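Local coordinates for ABC transporter substrate-binding protein (Rhizobium radiobacter, PDB 6TFX) that binds the opine mannopinic acid as the periplasmic solute-binding protein of an ABC import system in the plant pathogen Agrobacterium, at residues F71-D76 with K122-T127; V332-S337 with D377-V382. One frame throughout, in Å; residues are numbered along the deposited sequence. Where two conformers were deposited one is given.

Contact 1. Residues F71-D76 with K122-T127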
ATOM      1  N   PHE A  71     -22.813 -13.390  -6.579  1.00 17.80           N
ATOM      2  CA  PHE A  71     -22.486 -12.280  -7.473  1.00 17.56           C
ATOM      3  C   PHE A  71     -22.909 -12.589  -8.893  1.00 21.79           C
ATOM      4  O   PHE A  71     -22.552 -13.643  -9.418  1.00 21.31           O
ATOM      5  CB  PHE A  71     -20.973 -11.982  -7.456  1.00 17.77           C
ATOM      6  CG  PHE A  71     -20.514 -11.381  -6.149  1.00 17.07           C
ATOM      7  CD1 PHE A  71     -20.267 -12.188  -5.039  1.00 19.64           C
ATOM      8  CD2 PHE A  71     -20.362 -10.004  -6.012  1.00 18.11           C
ATOM      9  CE1 PHE A  71     -19.921 -11.625  -3.810  1.00 20.31           C
ATOM     10  CE2 PHE A  71     -19.979  -9.445  -4.790  1.00 21.90           C
ATOM     11  CZ  PHE A  71     -19.780 -10.255  -3.693  1.00 20.01           C
ATOM     12  N   LYS A  72     -23.666 -11.670  -9.506  1.00 19.41           N
ATOM     13  CA  LYS A  72     -24.116 -11.830 -10.885  1.00 19.73           C
ATOM     14  C   LYS A  72     -23.189 -11.001 -11.752  1.00 22.13           C
ATOM     15  O   LYS A  72     -23.073  -9.787 -11.566  1.00 21.37           O
ATOM     16  CB  LYS A  72     -25.590 -11.417 -11.060  1.00 22.71           C
ATOM     17  CG  LYS A  72     -26.570 -12.383 -10.385  1.00 33.72           C
ATOM     18  CD  LYS A  72     -26.757 -13.677 -11.178  1.00 47.27           C
ATOM     19  CE  LYS A  72     -27.631 -14.686 -10.472  1.00 58.10           C
ATOM     20  NZ  LYS A  72     -27.786 -15.923 -11.283  1.00 63.27           N
ATOM     21  N   LEU A  73     -22.486 -11.664 -12.654  1.00 18.52           N
ATOM     22  CA  LEU A  73     -21.508 -10.977 -13.478  1.00 18.81           C
ATOM     23  C   LEU A  73     -22.130 -10.292 -14.650  1.00 23.68           C
ATOM     24  O   LEU A  73     -23.110 -10.771 -15.227  1.00 23.22           O
ATOM     25  CB  LEU A  73     -20.407 -11.932 -13.986  1.00 18.91           C
ATOM     26  CG  LEU A  73     -19.712 -12.801 -12.927  1.00 22.57           C
ATOM     27  CD1 LEU A  73     -18.535 -13.501 -13.533  1.00 22.74           C
ATOM     28  CD2 LEU A  73     -19.262 -11.973 -11.732  1.00 22.31           C
ATOM     29  N   ARG A  74     -21.519  -9.181 -15.035  1.00 20.92           N
ATOM     30  CA  ARG A  74     -21.919  -8.482 -16.232  1.00 24.06           C
ATOM     31  C   ARG A  74     -21.635  -9.389 -17.437  1.00 31.46           C
ATOM     32  O   ARG A  74     -20.543  -9.981 -17.505  1.00 28.77           O
ATOM     33  CB  ARG A  74     -21.077  -7.233 -16.377  1.00 25.66           C
ATOM     34  CG  ARG A  74     -21.834  -6.002 -16.168  1.00 32.33           C
ATOM     35  CD  ARG A  74     -20.878  -4.869 -16.386  1.00 32.97           C
ATOM     36  NE  ARG A  74     -20.610  -4.181 -15.131  1.00 29.79           N
ATOM     37  CZ  ARG A  74     -21.394  -3.237 -14.619  1.00 48.28           C
ATOM     38  NH1 ARG A  74     -22.522  -2.889 -15.237  1.00 38.06           N
ATOM     39  NH2 ARG A  74     -21.057  -2.631 -13.489  1.00 29.82           N
ATOM     40  N   PRO A  75     -22.539  -9.615 -18.437  0.50 31.28           N
ATOM     41  CA  PRO A  75     -22.310 -10.685 -19.473  0.50 31.87           C
ATOM     42  C   PRO A  75     -21.098 -10.697 -20.486  0.50 36.04           C
ATOM     43  O   PRO A  75     -20.516 -11.762 -20.698  0.50 34.62           O
ATOM     44  CB  PRO A  75     -23.605 -10.638 -20.309  0.50 34.22           C
ATOM     45  CG  PRO A  75     -24.282  -9.336 -19.946  0.50 38.32           C
ATOM     46  CD  PRO A  75     -23.918  -9.099 -18.514  0.50 33.29           C
ATOM     47  N   ASP A  76     -20.866  -9.601 -21.218  1.00 33.88           N
ATOM     48  CA  ASP A  76     -19.952  -9.169 -22.266  1.00 33.90           C
ATOM     49  C   ASP A  76     -18.802  -8.256 -21.813  1.00 32.42           C
ATOM     50  O   ASP A  76     -18.427  -7.347 -22.558  1.00 33.34           O
ATOM     51  CB  ASP A  76     -20.770  -8.493 -23.403  1.00 37.61           C
ATOM     52  CG  ASP A  76     -21.891  -9.359 -23.975  1.00 59.88           C
ATOM     53  OD1 ASP A  76     -21.633 -10.560 -24.262  1.00 62.47           O
ATOM     54  OD2 ASP A  76     -23.024  -8.835 -24.140  1.00 67.79           O
ATOM     55  N   LYS A 122     -22.019 -16.867 -15.524  1.00 21.87           N
ATOM     56  CA  LYS A 122     -22.175 -15.486 -15.057  1.00 21.05           C
ATOM     57  C   LYS A 122     -22.599 -15.373 -13.580  1.00 23.05           C
ATOM     58  O   LYS A 122     -23.146 -14.349 -13.186  1.00 23.64           O
ATOM     59  CB  LYS A 122     -23.143 -14.701 -15.982  1.00 25.32           C
ATOM     60  CG  LYS A 122     -24.583 -15.253 -16.016  1.00 43.28           C
ATOM     61  CD  LYS A 122     -25.496 -14.463 -16.958  1.00 55.32           C
ATOM     62  CE  LYS A 122     -26.802 -15.176 -17.225  1.00 65.47           C
ATOM     63  NZ  LYS A 122     -27.956 -14.486 -16.591  1.00 76.22           N
ATOM     64  N   THR A 123     -22.406 -16.428 -12.784  1.00 18.58           N
ATOM     65  CA  THR A 123     -22.824 -16.405 -11.386  1.00 18.30           C
ATOM     66  C   THR A 123     -21.735 -17.039 -10.528  1.00 20.81           C
ATOM     67  O   THR A 123     -21.356 -18.185 -10.776  1.00 19.49           O
ATOM     68  CB  THR A 123     -24.169 -17.150 -11.217  1.00 26.56           C
ATOM     69  OG1 THR A 123     -25.127 -16.578 -12.111  1.00 26.01           O
ATOM     70  CG2 THR A 123     -24.701 -17.088  -9.790  1.00 23.67           C
ATOM     71  N   VAL A 124     -21.261 -16.287  -9.509  1.00 17.79           N
ATOM     72  CA  VAL A 124     -20.218 -16.734  -8.581  1.00 17.94           C
ATOM     73  C   VAL A 124     -20.828 -16.796  -7.182  1.00 21.15           C
ATOM     74  O   VAL A 124     -21.444 -15.823  -6.741  1.00 19.85           O
ATOM     75  CB  VAL A 124     -19.023 -15.732  -8.591  1.00 20.73           C
ATOM     76  CG1 VAL A 124     -17.977 -16.122  -7.540  1.00 21.45           C
ATOM     77  CG2 VAL A 124     -18.384 -15.660  -9.977  1.00 20.13           C
ATOM     78  N   ARG A 125     -20.612 -17.910  -6.478  1.00 16.85           N
ATOM     79  CA  ARG A 125     -21.085 -18.056  -5.112  1.00 16.26           C
ATOM     80  C   ARG A 125     -19.850 -18.107  -4.215  1.00 19.86           C
ATOM     81  O   ARG A 125     -18.985 -18.952  -4.413  1.00 18.84           O
ATOM     82  CB  ARG A 125     -21.895 -19.342  -4.945  1.00 19.14           C
ATOM     83  CG  ARG A 125     -22.426 -19.575  -3.518  1.00 21.93           C
ATOM     84  CD  ARG A 125     -23.083 -20.950  -3.374  1.00 24.38           C
ATOM     85  NE  ARG A 125     -24.239 -21.088  -4.253  1.00 27.38           N
ATOM     86  CZ  ARG A 125     -24.722 -22.249  -4.686  1.00 47.77           C
ATOM     87  NH1 ARG A 125     -24.147 -23.392  -4.324  1.00 35.99           N
ATOM     88  NH2 ARG A 125     -25.779 -22.276  -5.489  1.00 36.49           N
ATOM     89  N   ILE A 126     -19.784 -17.206  -3.230  1.00 15.92           N
ATOM     90  CA  ILE A 126     -18.677 -17.180  -2.264  1.00 15.13           C
ATOM     91  C   ILE A 126     -19.276 -17.576  -0.910  1.00 17.89           C
ATOM     92  O   ILE A 126     -20.222 -16.943  -0.447  1.00 16.81           O
ATOM     93  CB  ILE A 126     -18.026 -15.776  -2.183  1.00 18.85           C
ATOM     94  CG1 ILE A 126     -17.438 -15.386  -3.568  1.00 19.79           C
ATOM     95  CG2 ILE A 126     -16.958 -15.729  -1.075  1.00 17.94           C
ATOM     96  CD1 ILE A 126     -16.943 -13.973  -3.672  1.00 20.56           C
ATOM     97  N   THR A 127     -18.731 -18.627  -0.299  1.00 15.54           N
ATOM     98  CA  THR A 127     -19.203 -19.094   1.003  1.00 15.36           C
ATOM     99  C   THR A 127     -18.089 -18.762   1.993  1.00 19.16           C
ATOM    100  O   THR A 127     -16.905 -19.018   1.723  1.00 16.98           O
ATOM    101  CB  THR A 127     -19.453 -20.618   0.959  1.00 20.68           C
ATOM    102  OG1 THR A 127     -20.446 -20.893  -0.035  1.00 20.17           O
ATOM    103  CG2 THR A 127     -19.924 -21.182   2.322  1.00 20.86           C
TER
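F71 and V124 face each other as an antiparallel hydrogen-bonded pair: F71 N donates to V124 O at 2.8 Å, and V124 N returns a bond to F71 O at 2.9 Å, both nearly straight at the hydrogen. The next bond, from L73 N to K122 O, is as short, yet its donor stands above the carbonyl plane, 39° out of it, where the second strand is only beginning. The face carrying F71, L73, V124 and I126 is the tight, apolar one. The F71 ring reaches I126, its CE1 lying 3.8 Å from I126 CD1 in an oblique approach, while V124 O sits at the ring edge. V124 CG2 meets both methyls of L73, with CD1 and CD2 each 4.2 Å away. The two segments belong to the neighbouring inner strands, 68-73 and 123-128, of a four-stranded antiparallel sheet with strand order 1-2-4-3. On its apolar face helix 88-98 packs against L73, V124 and I126, while F71 lies against W60 and L139. The other face is looser and polar. K72 and T123, a non-hydrogen-bonded pair, lie side by side and point the same way. The bend of the lysine at chi2 (-76°) brings CD to 3.5 Å from T123 OG1; the extended remainder of the chain then runs alongside T123, and NZ bonds OG1 at 2.9 Å. D120 OD1 bonds the same hydroxyl, which is thus shared between K72 and D120. K122, exposed to solvent, leads its chain away from the strand pair, and its NZ stays 5.5 Å from K72 NZ.

Contact 2. Residues V332-S337 with D377-V382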
ATOM      1  N   VAL A 332      24.330   0.546  14.480  1.00 17.95           N
ATOM      2  CA  VAL A 332      23.488  -0.445  13.799  1.00 16.84           C
ATOM      3  C   VAL A 332      23.473  -0.129  12.309  1.00 20.77           C
ATOM      4  O   VAL A 332      23.456   1.041  11.930  1.00 21.20           O
ATOM      5  CB  VAL A 332      22.048  -0.462  14.440  1.00 22.54           C
ATOM      6  CG1 VAL A 332      21.466   0.933  14.631  1.00 22.94           C
ATOM      7  CG2 VAL A 332      21.078  -1.378  13.693  1.00 22.91           C
ATOM      8  N   THR A 333      23.475  -1.164  11.475  1.00 17.39           N
ATOM      9  CA  THR A 333      23.365  -1.020  10.018  1.00 17.36           C
ATOM     10  C   THR A 333      21.946  -1.454   9.636  1.00 20.40           C
ATOM     11  O   THR A 333      21.516  -2.549   9.991  1.00 18.47           O
ATOM     12  CB  THR A 333      24.409  -1.862   9.290  1.00 23.45           C
ATOM     13  OG1 THR A 333      25.721  -1.326   9.524  1.00 19.74           O
ATOM     14  CG2 THR A 333      24.149  -1.954   7.781  1.00 23.56           C
ATOM     15  N   MET A 334      21.248  -0.602   8.894  1.00 19.56           N
ATOM     16  CA  MET A 334      19.913  -0.887   8.390  1.00 19.39           C
ATOM     17  C   MET A 334      19.976  -0.914   6.877  1.00 20.95           C
ATOM     18  O   MET A 334      20.636  -0.072   6.273  1.00 19.58           O
ATOM     19  CB  MET A 334      18.984   0.265   8.738  1.00 22.05           C
ATOM     20  CG  MET A 334      18.349   0.144  10.062  1.00 27.58           C
ATOM     21  SD  MET A 334      17.483   1.702  10.311  1.00 32.34           S
ATOM     22  CE  MET A 334      16.130   1.528   9.179  1.00 24.05           C
ATOM     23  N   VAL A 335      19.255  -1.840   6.262  1.00 16.83           N
ATOM     24  CA  VAL A 335      19.122  -1.884   4.820  1.00 17.28           C
ATOM     25  C   VAL A 335      17.994  -0.872   4.546  1.00 20.80           C
ATOM     26  O   VAL A 335      16.892  -0.994   5.098  1.00 18.21           O
ATOM     27  CB  VAL A 335      18.770  -3.303   4.312  1.00 21.82           C
ATOM     28  CG1 VAL A 335      18.779  -3.330   2.795  1.00 22.74           C
ATOM     29  CG2 VAL A 335      19.745  -4.346   4.867  1.00 21.79           C
ATOM     30  N   ALA A 336      18.292   0.142   3.738  1.00 18.94           N
ATOM     31  CA  ALA A 336      17.372   1.254   3.521  1.00 18.74           C
ATOM     32  C   ALA A 336      16.971   1.415   2.070  1.00 20.76           C
ATOM     33  O   ALA A 336      17.828   1.410   1.188  1.00 20.70           O
ATOM     34  CB  ALA A 336      18.002   2.545   4.037  1.00 20.05           C
ATOM     35  N   SER A 337      15.678   1.605   1.815  1.00 16.93           N
ATOM     36  CA  SER A 337      15.227   1.813   0.440  1.00 16.59           C
ATOM     37  C   SER A 337      15.760   3.126  -0.176  1.00 19.03           C
ATOM     38  O   SER A 337      15.844   4.153   0.510  1.00 18.29           O
ATOM     39  CB  SER A 337      13.706   1.860   0.393  1.00 17.13           C
ATOM     40  OG  SER A 337      13.273   2.257  -0.897  1.00 17.98           O
ATOM     41  N   ASP A 377      14.458 -11.222   6.159  1.00 18.17           N
ATOM     42  CA  ASP A 377      14.884 -10.904   7.531  1.00 18.42           C
ATOM     43  C   ASP A 377      16.328 -10.404   7.549  1.00 21.91           C
ATOM     44  O   ASP A 377      17.081 -10.673   8.496  1.00 23.33           O
ATOM     45  CB  ASP A 377      14.747 -12.155   8.425  1.00 19.90           C
ATOM     46  CG  ASP A 377      13.896 -11.998   9.646  1.00 28.86           C
ATOM     47  OD1 ASP A 377      13.520 -10.838   9.967  1.00 26.72           O
ATOM     48  OD2 ASP A 377      13.618 -13.031  10.307  1.00 29.93           O
ATOM     49  N   LEU A 378      16.704  -9.661   6.506  1.00 17.08           N
ATOM     50  CA  LEU A 378      18.095  -9.220   6.383  1.00 18.09           C
ATOM     51  C   LEU A 378      18.406  -7.900   7.067  1.00 23.25           C
ATOM     52  O   LEU A 378      19.584  -7.535   7.123  1.00 24.12           O
ATOM     53  CB  LEU A 378      18.536  -9.188   4.911  1.00 17.75           C
ATOM     54  CG  LEU A 378      18.581 -10.560   4.214  1.00 21.39           C
ATOM     55  CD1 LEU A 378      18.843 -10.428   2.735  1.00 21.40           C
ATOM     56  CD2 LEU A 378      19.637 -11.486   4.833  1.00 25.44           C
ATOM     57  N   SER A 379      17.385  -7.186   7.583  1.00 18.88           N
ATOM     58  CA  SER A 379      17.666  -5.909   8.259  1.00 17.30           C
ATOM     59  C   SER A 379      17.208  -5.978   9.734  1.00 18.83           C
ATOM     60  O   SER A 379      16.078  -6.441   9.987  1.00 18.89           O
ATOM     61  CB  SER A 379      16.956  -4.749   7.559  1.00 19.42           C
ATOM     62  OG  SER A 379      17.442  -3.495   8.028  1.00 19.48           O
ATOM     63  N   PRO A 380      18.013  -5.466  10.694  1.00 15.93           N
ATOM     64  CA  PRO A 380      17.603  -5.524  12.121  1.00 15.57           C
ATOM     65  C   PRO A 380      16.469  -4.565  12.464  1.00 17.09           C
ATOM     66  O   PRO A 380      15.795  -4.725  13.491  1.00 17.11           O
ATOM     67  CB  PRO A 380      18.872  -5.123  12.873  1.00 18.67           C
ATOM     68  CG  PRO A 380      19.641  -4.281  11.903  1.00 21.98           C
ATOM     69  CD  PRO A 380      19.382  -4.919  10.554  1.00 18.26           C
ATOM     70  N   ILE A 381      16.331  -3.504  11.663  1.00 13.86           N
ATOM     71  CA  ILE A 381      15.270  -2.516  11.807  1.00 13.54           C
ATOM     72  C   ILE A 381      14.816  -2.247  10.390  1.00 14.63           C
ATOM     73  O   ILE A 381      15.641  -2.183   9.496  1.00 15.87           O
ATOM     74  CB  ILE A 381      15.769  -1.210  12.472  1.00 16.68           C
ATOM     75  CG1 ILE A 381      16.350  -1.493  13.880  1.00 17.51           C
ATOM     76  CG2 ILE A 381      14.596  -0.184  12.575  1.00 17.93           C
ATOM     77  CD1 ILE A 381      17.155  -0.208  14.473  1.00 22.30           C
ATOM     78  N   VAL A 382      13.513  -2.079  10.191  1.00 13.79           N
ATOM     79  CA  VAL A 382      12.953  -1.827   8.864  1.00 13.28           C
ATOM     80  C   VAL A 382      12.114  -0.566   8.908  1.00 15.61           C
ATOM     81  O   VAL A 382      11.145  -0.513   9.670  1.00 15.33           O
ATOM     82  CB  VAL A 382      12.091  -3.054   8.402  1.00 15.30           C
ATOM     83  CG1 VAL A 382      11.369  -2.750   7.086  1.00 14.69           C
ATOM     84  CG2 VAL A 382      12.944  -4.331   8.269  1.00 15.78           C
TER
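S379 projects its hydroxyl at the backbone of strand 330-337, where V335 N donates to S379 OG over 3.0 Å with an angle of 163° at the hydrogen. OG stands anti to its own backbone N (chi1 -168°), and from there it also donates to I381 O at 2.7 Å, approaching at a tilt to that carbonyl plane. One hydroxyl thus accepts from the strand and gives to its own segment, which fixes its rotation. V332 and P380 pass flank to flank in opposite senses, V332 CG2 lying 3.7 Å from P380 CG; the same methyl approaches I381 CD1 at 4.2 Å, the two side chains crossing at about a right angle. The proline ring also presses on the strand itself, since T333 O is 3.2 Å from P380 CG. M334 crosses I381 obliquely: its CG is 3.8 Å from I381 CB, and the bend at chi3 (72°) leaves CE 4.1 Å from I381 CG2. V335 turns CG2 to the CB of S379, and M373 of helix 367-374 touches both V335 and L378. The two segments run at a steep angle to each other, and a single side chain-to-backbone bond crosses between them, so they pack without pairing as strands. Strand 330-337 pairs in parallel with 358-365, whereas 381-386 belongs to a mixed sheet beside 240-255. The side chain of M334 is about 12 Å from the bound mannopinic acid, so the contact does not reach the ligand. What meets here is the loop leading into strand 381-386 and the edge of a two-stranded parallel sheet, within the family 5 solute-binding fold of the periplasmic binding protein clan.

Contact 1 and contact 2 lie on opposite sides of the chain's centre, with about 32 Å between their nearest atoms, and share no strand or helix. Contact 1 is the more buried, with five of seven touching residues buried against four of eight in contact 2, although it lies farther from the centre of the chain. Their chemistry follows their topology: 71-76 and 122-127 are neighbours within one sheet, so main-chain bonds dominate, whereas 332-337 is a strand of one sheet and 377-382 the loop and first residues of a strand of another, joined by a serine hydroxyl and apolar packing. Contact 2 lies nearer the bound opine; contact 1 is away from the annotated sites.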